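Local atomic coordinates of PrimPol AEP domain (PP-N190) (PDB entry 6ZP9), a protein that probably makes primers and extends DNA as the archaeo-eukaryotic primase (AEP) domain of a cyanophage primase-polymerase. Residues Leu116-Tyr126 with Met162-Thr172; Glu81-Phe89 with Ser131-Thr139. All blocks are in the same frame, centred on the assembly; numbering follows the deposited sequence.

Interaction 1: Leu116-Tyr126 with Met162-Thr172; sequences LRTGGKSIHHY and MRLAGCPHQRT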
loop_
_atom_site.group_PDB
_atom_site.type_symbol
_atom_site.label_atom_id
_atom_site.label_comp_id
_atom_site.label_asym_id
_atom_site.label_seq_id
_atom_site.Cartn_x
_atom_site.Cartn_y
_atom_site.Cartn_z
ATOM N N LEU A 116 3.560 -7.550 -0.375
ATOM C CA LEU A 116 2.545 -7.640 -1.410
ATOM C C LEU A 116 3.213 -7.777 -2.768
ATOM O O LEU A 116 4.091 -6.978 -3.118
ATOM C CB LEU A 116 1.624 -6.417 -1.390
ATOM C CG LEU A 116 0.403 -6.553 -2.303
ATOM C CD1 LEU A 116 -0.847 -6.081 -1.588
ATOM C CD2 LEU A 116 0.626 -5.752 -3.571
ATOM N N ARG A 117 2.795 -8.790 -3.503
ATOM C CA ARG A 117 3.229 -8.967 -4.882
ATOM C C ARG A 117 2.212 -8.270 -5.776
ATOM O O ARG A 117 1.031 -8.608 -5.739
ATOM C CB ARG A 117 3.329 -10.484 -5.208
ATOM C CG ARG A 117 4.206 -10.872 -6.387
ATOM C CD ARG A 117 5.220 -11.956 -5.995
ATOM N NE ARG A 117 4.632 -12.962 -5.116
ATOM C CZ ARG A 117 5.301 -13.664 -4.198
ATOM N NH1 ARG A 117 4.654 -14.550 -3.444
ATOM N NH2 ARG A 117 6.610 -13.495 -4.036
ATOM N N THR A 118 2.630 -7.311 -6.563
ATOM C CA THR A 118 1.684 -6.502 -7.326
ATOM C C THR A 118 1.339 -7.087 -8.682
ATOM O O THR A 118 0.285 -6.749 -9.230
ATOM C CB THR A 118 2.235 -5.097 -7.571
ATOM O OG1 THR A 118 3.392 -5.192 -8.413
ATOM C CG2 THR A 118 2.599 -4.418 -6.257
ATOM N N GLY A 119 2.208 -7.922 -9.246
ATOM C CA GLY A 119 2.136 -8.244 -10.651
ATOM C C GLY A 119 3.027 -7.390 -11.530
ATOM O O GLY A 119 3.279 -7.763 -12.685
ATOM N N GLY A 120 3.517 -6.269 -11.026
ATOM C CA GLY A 120 4.426 -5.408 -11.742
ATOM C C GLY A 120 5.858 -5.570 -11.277
ATOM O O GLY A 120 6.280 -6.638 -10.822
ATOM N N LYS A 121 6.604 -4.439 -11.327
ATOM C CA LYS A 121 8.048 -4.494 -11.165
ATOM C C LYS A 121 8.507 -4.391 -9.716
ATOM O O LYS A 121 9.713 -4.493 -9.470
ATOM C CB LYS A 121 8.710 -3.374 -11.976
ATOM C CG LYS A 121 8.321 -1.977 -11.513
ATOM C CD LYS A 121 9.058 -0.902 -12.298
ATOM C CE LYS A 121 8.522 0.481 -11.966
ATOM N NZ LYS A 121 9.337 1.164 -10.927
ATOM N N SER A 122 7.606 -4.205 -8.751
ATOM C CA SER A 122 8.013 -3.919 -7.382
ATOM C C SER A 122 7.237 -4.767 -6.383
ATOM O O SER A 122 6.050 -5.044 -6.568
ATOM C CB SER A 122 7.738 -2.432 -7.023
ATOM O OG SER A 122 8.520 -1.574 -7.834
ATOM N N ILE A 123 7.937 -5.200 -5.353
ATOM C CA ILE A 123 7.337 -5.724 -4.132
ATOM C C ILE A 123 6.976 -4.545 -3.240
ATOM O O ILE A 123 7.717 -3.549 -3.171
ATOM C CB ILE A 123 8.321 -6.676 -3.421
ATOM C CG1 ILE A 123 8.722 -7.845 -4.336
ATOM C CG2 ILE A 123 7.775 -7.136 -2.049
ATOM C CD1 ILE A 123 7.576 -8.772 -4.749
ATOM N N HIS A 124 5.841 -4.636 -2.554
ATOM C CA HIS A 124 5.443 -3.636 -1.571
ATOM C C HIS A 124 5.667 -4.183 -0.164
ATOM O O HIS A 124 5.294 -5.324 0.129
ATOM C CB HIS A 124 3.980 -3.239 -1.767
ATOM C CG HIS A 124 3.740 -2.437 -3.012
ATOM N ND1 HIS A 124 2.511 -1.904 -3.335
ATOM C CD2 HIS A 124 4.578 -2.082 -4.013
ATOM C CE1 HIS A 124 2.604 -1.246 -4.477
ATOM N NE2 HIS A 124 3.848 -1.339 -4.910
ATOM N N HIS A 125 6.290 -3.376 0.693
ATOM C CA HIS A 125 6.612 -3.757 2.062
ATOM C C HIS A 125 5.821 -2.887 3.024
ATOM O O HIS A 125 5.786 -1.665 2.863
ATOM C CB HIS A 125 8.110 -3.595 2.342
ATOM C CG HIS A 125 8.981 -4.119 1.250
ATOM N ND1 HIS A 125 9.496 -5.398 1.258
ATOM C CD2 HIS A 125 9.427 -3.541 0.109
ATOM C CE1 HIS A 125 10.217 -5.586 0.167
ATOM N NE2 HIS A 125 10.192 -4.475 -0.546
ATOM N N TYR A 126 5.203 -3.505 4.025
ATOM C CA TYR A 126 4.417 -2.794 5.024
ATOM C C TYR A 126 4.884 -3.112 6.443
ATOM O O TYR A 126 5.143 -4.270 6.781
ATOM C CB TYR A 126 2.951 -3.160 4.929
ATOM C CG TYR A 126 2.197 -2.655 3.727
ATOM C CD1 TYR A 126 2.245 -3.339 2.516
ATOM C CD2 TYR A 126 1.384 -1.536 3.823
ATOM C CE1 TYR A 126 1.515 -2.911 1.433
ATOM C CE2 TYR A 126 0.659 -1.095 2.748
ATOM C CZ TYR A 126 0.720 -1.785 1.560
ATOM O OH TYR A 126 -0.021 -1.349 0.487
ATOM N N MET A 162 -1.916 2.787 -2.650
ATOM C CA MET A 162 -1.091 1.620 -2.924
ATOM C C MET A 162 -1.941 0.542 -3.575
ATOM O O MET A 162 -3.137 0.422 -3.294
ATOM C CB MET A 162 -0.453 1.140 -1.610
ATOM C CG MET A 162 0.570 2.061 -0.959
ATOM S SD MET A 162 2.090 2.207 -1.880
ATOM C CE MET A 162 2.755 0.697 -1.262
ATOM N N ARG A 163 -1.305 -0.255 -4.434
ATOM C CA ARG A 163 -1.988 -1.343 -5.131
ATOM C C ARG A 163 -2.759 -2.217 -4.154
ATOM O O ARG A 163 -2.243 -2.599 -3.099
ATOM C CB ARG A 163 -0.989 -2.202 -5.832
ATOM C CG ARG A 163 -0.503 -1.645 -7.146
ATOM C CD ARG A 163 -1.546 -1.584 -8.247
ATOM N NE ARG A 163 -0.951 -1.001 -9.415
ATOM C CZ ARG A 163 -0.583 -1.683 -10.465
ATOM N NH1 ARG A 163 0.004 -1.079 -11.444
ATOM N NH2 ARG A 163 -0.828 -2.926 -10.540
ATOM N N LEU A 164 -4.009 -2.532 -4.497
ATOM C CA LEU A 164 -4.903 -3.316 -3.655
ATOM C C LEU A 164 -4.752 -4.811 -3.957
ATOM O O LEU A 164 -4.791 -5.223 -5.124
ATOM C CB LEU A 164 -6.340 -2.839 -3.884
ATOM C CG LEU A 164 -7.464 -3.586 -3.179
ATOM C CD1 LEU A 164 -7.331 -3.465 -1.655
ATOM C CD2 LEU A 164 -8.835 -3.094 -3.672
ATOM N N ALA A 165 -4.568 -5.619 -2.907
ATOM C CA ALA A 165 -4.471 -7.069 -3.064
ATOM C C ALA A 165 -5.769 -7.630 -3.625
ATOM O O ALA A 165 -6.852 -7.102 -3.376
ATOM C CB ALA A 165 -4.167 -7.746 -1.724
ATOM N N GLY A 166 -5.651 -8.707 -4.398
ATOM C CA GLY A 166 -6.817 -9.385 -4.921
ATOM C C GLY A 166 -7.384 -8.822 -6.201
ATOM O O GLY A 166 -8.407 -9.340 -6.680
ATOM N N CYS A 167 -6.775 -7.778 -6.770
ATOM C CA CYS A 167 -7.211 -7.235 -8.052
ATOM C C CYS A 167 -6.105 -7.392 -9.081
ATOM O O CYS A 167 -4.920 -7.392 -8.729
ATOM C CB CYS A 167 -7.589 -5.750 -7.955
ATOM S SG CYS A 167 -8.809 -5.408 -6.676
ATOM N N PRO A 168 -6.459 -7.506 -10.357
ATOM C CA PRO A 168 -5.437 -7.742 -11.382
ATOM C C PRO A 168 -4.608 -6.509 -11.714
ATOM O O PRO A 168 -5.099 -5.370 -11.726
ATOM C CB PRO A 168 -6.252 -8.203 -12.595
ATOM C CG PRO A 168 -7.612 -7.652 -12.378
ATOM C CD PRO A 168 -7.830 -7.631 -10.893
ATOM N N HIS A 169 -3.321 -6.770 -11.962
ATOM C CA HIS A 169 -2.432 -5.875 -12.688
ATOM C C HIS A 169 -2.819 -5.968 -14.158
ATOM O O HIS A 169 -2.606 -7.003 -14.792
ATOM C CB HIS A 169 -0.995 -6.317 -12.426
ATOM C CG HIS A 169 0.053 -5.536 -13.149
ATOM N ND1 HIS A 169 0.551 -4.345 -12.674
ATOM C CD2 HIS A 169 0.740 -5.803 -14.285
ATOM C CE1 HIS A 169 1.474 -3.893 -13.503
ATOM N NE2 HIS A 169 1.613 -4.762 -14.487
ATOM N N GLN A 170 -3.429 -4.908 -14.694
ATOM C CA GLN A 170 -4.145 -5.041 -15.961
ATOM C C GLN A 170 -3.236 -5.353 -17.143
ATOM O O GLN A 170 -3.701 -5.939 -18.125
ATOM C CB GLN A 170 -4.947 -3.775 -16.245
ATOM C CG GLN A 170 -6.143 -3.577 -15.329
ATOM C CD GLN A 170 -7.308 -4.502 -15.648
ATOM O OE1 GLN A 170 -7.235 -5.312 -16.565
ATOM N NE2 GLN A 170 -8.407 -4.353 -14.911
ATOM N N ARG A 171 -1.958 -4.988 -17.071
ATOM C CA ARG A 171 -1.060 -5.242 -18.191
ATOM C C ARG A 171 -0.828 -6.737 -18.385
ATOM O O ARG A 171 -0.764 -7.217 -19.524
ATOM C CB ARG A 171 0.273 -4.512 -17.979
ATOM C CG ARG A 171 1.262 -4.615 -19.148
ATOM C CD ARG A 171 2.586 -3.913 -18.818
ATOM N NE ARG A 171 3.133 -4.341 -17.525
ATOM C CZ ARG A 171 4.224 -5.091 -17.368
ATOM N NH1 ARG A 171 4.906 -5.512 -18.423
ATOM N NH2 ARG A 171 4.632 -5.426 -16.149
ATOM N N THR A 172 -0.712 -7.494 -17.289
ATOM C CA THR A 172 -0.444 -8.924 -17.353
ATOM C C THR A 172 -1.610 -9.795 -16.910
ATOM O O THR A 172 -1.645 -10.978 -17.260
ATOM C CB THR A 172 0.772 -9.273 -16.486
ATOM O OG1 THR A 172 0.408 -9.197 -15.101
ATOM C CG2 THR A 172 1.902 -8.306 -16.744
HETATM O O HOH W 1 -1.223 -4.650 -8.629
HETATM O O HOH W 2 0.196 -2.426 -1.822
#
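His169, whose CG is trans to its backbone N (chi1 177°), thereby lays one face of its imidazole closely on the side-chain-free Gly119-Gly120 peptide. Gly120 CA stands 4.0 Å from the ring centroid in a CH-pi contact, and Gly119 O hangs over the rim of the same face. An ST turn shapes the glycine loop, Gly120 N donating to Thr118 OG1 at 2.8 Å. The ring's rotation is fixed from its edge: Arg163 NH2, lying nearly in the imidazole plane, donates to His169 ND1 (2.9 Å, N-H...N angle 162°). The same Arg163 NH2 gives a second bond, at 2.6 Å, to the oxygen of water 1, which in turn donates a hydrogen bond to Thr118 O.

Further into the fold, His124 has Thr118 CG2 over one ring face and water 2 at its edge, 2.8 Å from ND1; that water also meets Tyr126 OH and Arg163 O. In the modelled conformer, Met162 CE stands over a face of the His124 ring, 3.7 Å from its centroid (CH-pi). Ser122-Ile123-His124 matches the sxH signature of the AEP superfamily, which in relatives lies at the nucleotide site between the two sheets. Lys121 reaches Asp93 from this loop, and Ser122 bonds to the backbone of Trp92. Beyond the water, Leu116 CD1 packs against Ala165 CB at 3.7 Å under helix 16-25.

On the solvent side of the His169 ring the fit is looser. Arg171 NE makes only a weak bond to His169 NE2 (3.4 Å), its guanidinium passing Gly120 CA edge-on, while exposed Thr172 turns its hydroxyl to Glu174 N.

Interaction 2: Glu81-Phe89 with Ser131-Thr139; sequences EITSVNAIF and SPVDVPAWT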
loop_
_atom_site.group_PDB
_atom_site.type_symbol
_atom_site.label_atom_id
_atom_site.label_comp_id
_atom_site.label_asym_id
_atom_site.label_seq_id
_atom_site.Cartn_x
_atom_site.Cartn_y
_atom_site.Cartn_z
ATOM N N GLU A 81 -7.081 15.679 4.353
ATOM C CA GLU A 81 -8.150 14.890 4.945
ATOM C C GLU A 81 -7.644 13.716 5.772
ATOM O O GLU A 81 -8.458 13.069 6.440
ATOM C CB GLU A 81 -9.081 14.355 3.858
ATOM C CG GLU A 81 -9.861 15.408 3.110
ATOM C CD GLU A 81 -10.582 14.818 1.916
ATOM O OE1 GLU A 81 -9.935 14.616 0.872
ATOM O OE2 GLU A 81 -11.784 14.510 2.036
ATOM N N ILE A 82 -6.351 13.406 5.732
ATOM C CA ILE A 82 -5.826 12.250 6.455
ATOM C C ILE A 82 -5.557 12.653 7.895
ATOM O O ILE A 82 -4.848 13.633 8.151
ATOM C CB ILE A 82 -4.551 11.709 5.788
ATOM C CG1 ILE A 82 -4.839 11.264 4.353
ATOM C CG2 ILE A 82 -3.995 10.531 6.580
ATOM C CD1 ILE A 82 -5.889 10.159 4.241
ATOM N N THR A 83 -6.129 11.903 8.844
ATOM C CA THR A 83 -5.933 12.201 10.257
ATOM C C THR A 83 -5.022 11.209 10.960
ATOM O O THR A 83 -4.535 11.512 12.054
ATOM C CB THR A 83 -7.281 12.258 11.004
ATOM O OG1 THR A 83 -8.036 11.063 10.764
ATOM C CG2 THR A 83 -8.109 13.466 10.548
ATOM N N SER A 84 -4.775 10.047 10.364
ATOM C CA SER A 84 -3.861 9.067 10.930
ATOM C C SER A 84 -3.564 8.030 9.867
ATOM O O SER A 84 -4.311 7.884 8.899
ATOM C CB SER A 84 -4.439 8.400 12.174
ATOM O OG SER A 84 -5.672 7.795 11.861
ATOM N N VAL A 85 -2.440 7.336 10.045
ATOM C CA VAL A 85 -1.996 6.269 9.156
ATOM C C VAL A 85 -1.553 5.101 10.033
ATOM O O VAL A 85 -0.905 5.306 11.067
ATOM C CB VAL A 85 -0.858 6.729 8.212
ATOM C CG1 VAL A 85 -0.650 5.723 7.090
ATOM C CG2 VAL A 85 -1.151 8.103 7.611
ATOM N N ASN A 86 -1.925 3.877 9.640
ATOM C CA ASN A 86 -1.694 2.702 10.475
ATOM C C ASN A 86 -0.410 1.945 10.155
ATOM O O ASN A 86 -0.088 0.985 10.865
ATOM C CB ASN A 86 -2.862 1.729 10.347
ATOM C CG ASN A 86 -4.118 2.267 10.953
ATOM O OD1 ASN A 86 -4.071 3.227 11.723
ATOM N ND2 ASN A 86 -5.255 1.658 10.619
ATOM N N ALA A 87 0.320 2.334 9.112
ATOM C CA ALA A 87 1.506 1.608 8.680
ATOM C C ALA A 87 2.443 2.571 7.967
ATOM O O ALA A 87 1.997 3.570 7.403
ATOM C CB ALA A 87 1.130 0.457 7.734
ATOM N N ILE A 88 3.741 2.267 7.982
ATOM C CA ILE A 88 4.652 2.821 6.987
ATOM C C ILE A 88 4.885 1.737 5.940
ATOM O O ILE A 88 4.647 0.546 6.179
ATOM C CB ILE A 88 5.989 3.324 7.585
ATOM C CG1 ILE A 88 6.667 2.218 8.405
ATOM C CG2 ILE A 88 5.756 4.615 8.386
ATOM C CD1 ILE A 88 8.027 2.623 8.958
ATOM N N PHE A 89 5.350 2.145 4.761
ATOM C CA PHE A 89 5.392 1.233 3.624
ATOM C C PHE A 89 6.270 1.826 2.531
ATOM O O PHE A 89 6.474 3.044 2.471
ATOM C CB PHE A 89 3.982 0.961 3.083
ATOM C CG PHE A 89 3.168 2.214 2.856
ATOM C CD1 PHE A 89 2.388 2.741 3.878
ATOM C CD2 PHE A 89 3.192 2.861 1.633
ATOM C CE1 PHE A 89 1.649 3.894 3.686
ATOM C CE2 PHE A 89 2.453 4.010 1.431
ATOM C CZ PHE A 89 1.675 4.528 2.460
ATOM N N SER A 131 -1.205 1.043 16.949
ATOM C CA SER A 131 -2.191 2.111 17.044
ATOM C C SER A 131 -2.016 3.062 15.871
ATOM O O SER A 131 -0.934 3.127 15.277
ATOM C CB SER A 131 -2.051 2.886 18.364
ATOM O OG SER A 131 -2.021 2.004 19.480
ATOM N N PRO A 132 -3.061 3.815 15.511
ATOM C CA PRO A 132 -2.914 4.793 14.429
ATOM C C PRO A 132 -1.896 5.855 14.806
ATOM O O PRO A 132 -1.783 6.240 15.966
ATOM C CB PRO A 132 -4.319 5.392 14.294
ATOM C CG PRO A 132 -5.237 4.395 14.941
ATOM C CD PRO A 132 -4.425 3.828 16.068
ATOM N N VAL A 133 -1.157 6.328 13.810
ATOM C CA VAL A 133 -0.088 7.307 13.996
ATOM C C VAL A 133 -0.536 8.640 13.409
ATOM O O VAL A 133 -1.008 8.692 12.269
ATOM C CB VAL A 133 1.219 6.816 13.346
ATOM C CG1 VAL A 133 2.354 7.825 13.505
ATOM C CG2 VAL A 133 1.620 5.473 13.958
ATOM N N ASP A 134 -0.392 9.715 14.184
ATOM C CA ASP A 134 -0.719 11.051 13.692
ATOM C C ASP A 134 0.148 11.400 12.489
ATOM O O ASP A 134 1.268 10.904 12.339
ATOM C CB ASP A 134 -0.509 12.112 14.787
ATOM C CG ASP A 134 -1.564 12.048 15.901
ATOM O OD1 ASP A 134 -2.605 11.361 15.742
ATOM O OD2 ASP A 134 -1.350 12.703 16.946
ATOM N N VAL A 135 -0.371 12.298 11.641
ATOM C CA VAL A 135 0.296 12.596 10.371
ATOM C C VAL A 135 1.718 13.126 10.557
ATOM O O VAL A 135 2.625 12.648 9.856
ATOM C CB VAL A 135 -0.586 13.518 9.515
ATOM C CG1 VAL A 135 0.188 14.045 8.318
ATOM C CG2 VAL A 135 -1.811 12.747 9.046
ATOM N N PRO A 136 1.986 14.095 11.447
ATOM C CA PRO A 136 3.378 14.580 11.568
ATOM C C PRO A 136 4.378 13.485 11.929
ATOM O O PRO A 136 5.426 13.367 11.272
ATOM C CB PRO A 136 3.263 15.659 12.653
ATOM C CG PRO A 136 1.888 16.173 12.503
ATOM C CD PRO A 136 1.059 14.952 12.209
ATOM N N ALA A 137 4.071 12.666 12.944
ATOM C CA ALA A 137 4.935 11.543 13.300
ATOM C C ALA A 137 5.063 10.558 12.144
ATOM O O ALA A 137 6.169 10.117 11.807
ATOM C CB ALA A 137 4.394 10.835 14.539
ATOM N N TRP A 138 3.935 10.200 11.525
ATOM C CA TRP A 138 3.976 9.279 10.392
ATOM C C TRP A 138 4.860 9.821 9.278
ATOM O O TRP A 138 5.662 9.081 8.694
ATOM C CB TRP A 138 2.560 9.012 9.866
ATOM C CG TRP A 138 2.569 8.096 8.690
ATOM C CD1 TRP A 138 2.514 6.730 8.718
ATOM C CD2 TRP A 138 2.680 8.464 7.303
ATOM N NE1 TRP A 138 2.582 6.227 7.440
ATOM C CE2 TRP A 138 2.678 7.270 6.553
ATOM C CE3 TRP A 138 2.781 9.687 6.625
ATOM C CZ2 TRP A 138 2.773 7.259 5.159
ATOM C CZ3 TRP A 138 2.878 9.675 5.233
ATOM C CH2 TRP A 138 2.871 8.468 4.519
ATOM N N THR A 139 4.720 11.114 8.963
ATOM C CA THR A 139 5.462 11.689 7.845
ATOM C C THR A 139 6.960 11.545 8.063
ATOM O O THR A 139 7.705 11.216 7.128
ATOM C CB THR A 139 5.086 13.166 7.654
ATOM O OG1 THR A 139 3.693 13.280 7.328
ATOM C CG2 THR A 139 5.910 13.798 6.542
HETATM O O HOH W 3 -2.803 13.513 12.293
HETATM O O HOH W 4 -5.229 11.837 14.749
#
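Trp138, with CG trans to the backbone N (chi1 179°) and the indole turned perpendicular at chi2 89°, reaches from helix 135-149 to Val85 and Ala87. Its NE1 donates to Ala87 O at 2.7 Å; the acceptor lies near the indole plane, though the donor is tilted 33° from the carbonyl plane. This bond satisfies the buried indole nitrogen and fixes the ring's rotation. Val85 sits over one face, its CB 3.5 Å from the centroid of the five-membered ring in a CH-pi contact, and Phe89 CE1 approaches the indole edge at CZ2 (3.8 Å).

Before the helix the backbones pair directly. Val85 and Val133 form an antiparallel hydrogen-bonded pair, Val85 N to Val133 O at 3.0 Å and Val133 N to Val85 O at 2.9 Å. Pro132 lies alongside Asn86, whose ND2 bonds to Leu26 O. At the solvent side, water 3 links Thr83 O to Val135 N at the helix start, and water 4 joins Thr83 O to Asp134 OD1.

Ile88 continues the packing onto Leu141 and Leu145 of the same helix, a helix-on-sheet layer consistent with the RRM-like alpha/beta half of AEP primases.

In the fold
From the N terminus the four segments come in the order 81-89, 116-126, 131-139, 162-172, so the two contacts cross rather than nest. Interaction 2 closes a 41-residue loop that holds helix 97-102 and strands 114-117 and 123-129, bringing the chain back to the outer strand 85-90. Interaction 1 closes a loop of 35 residues containing helix 135-149, and joins strand 161-163, at the edge of one sheet, to strands 114-117 and 123-129 of the other. The contacts meet at Phe89, which packs on Tyr126 and Met162. Thus interaction 1 bridges the two sheets, whereas interaction 2 ties the second sheet to its covering helix.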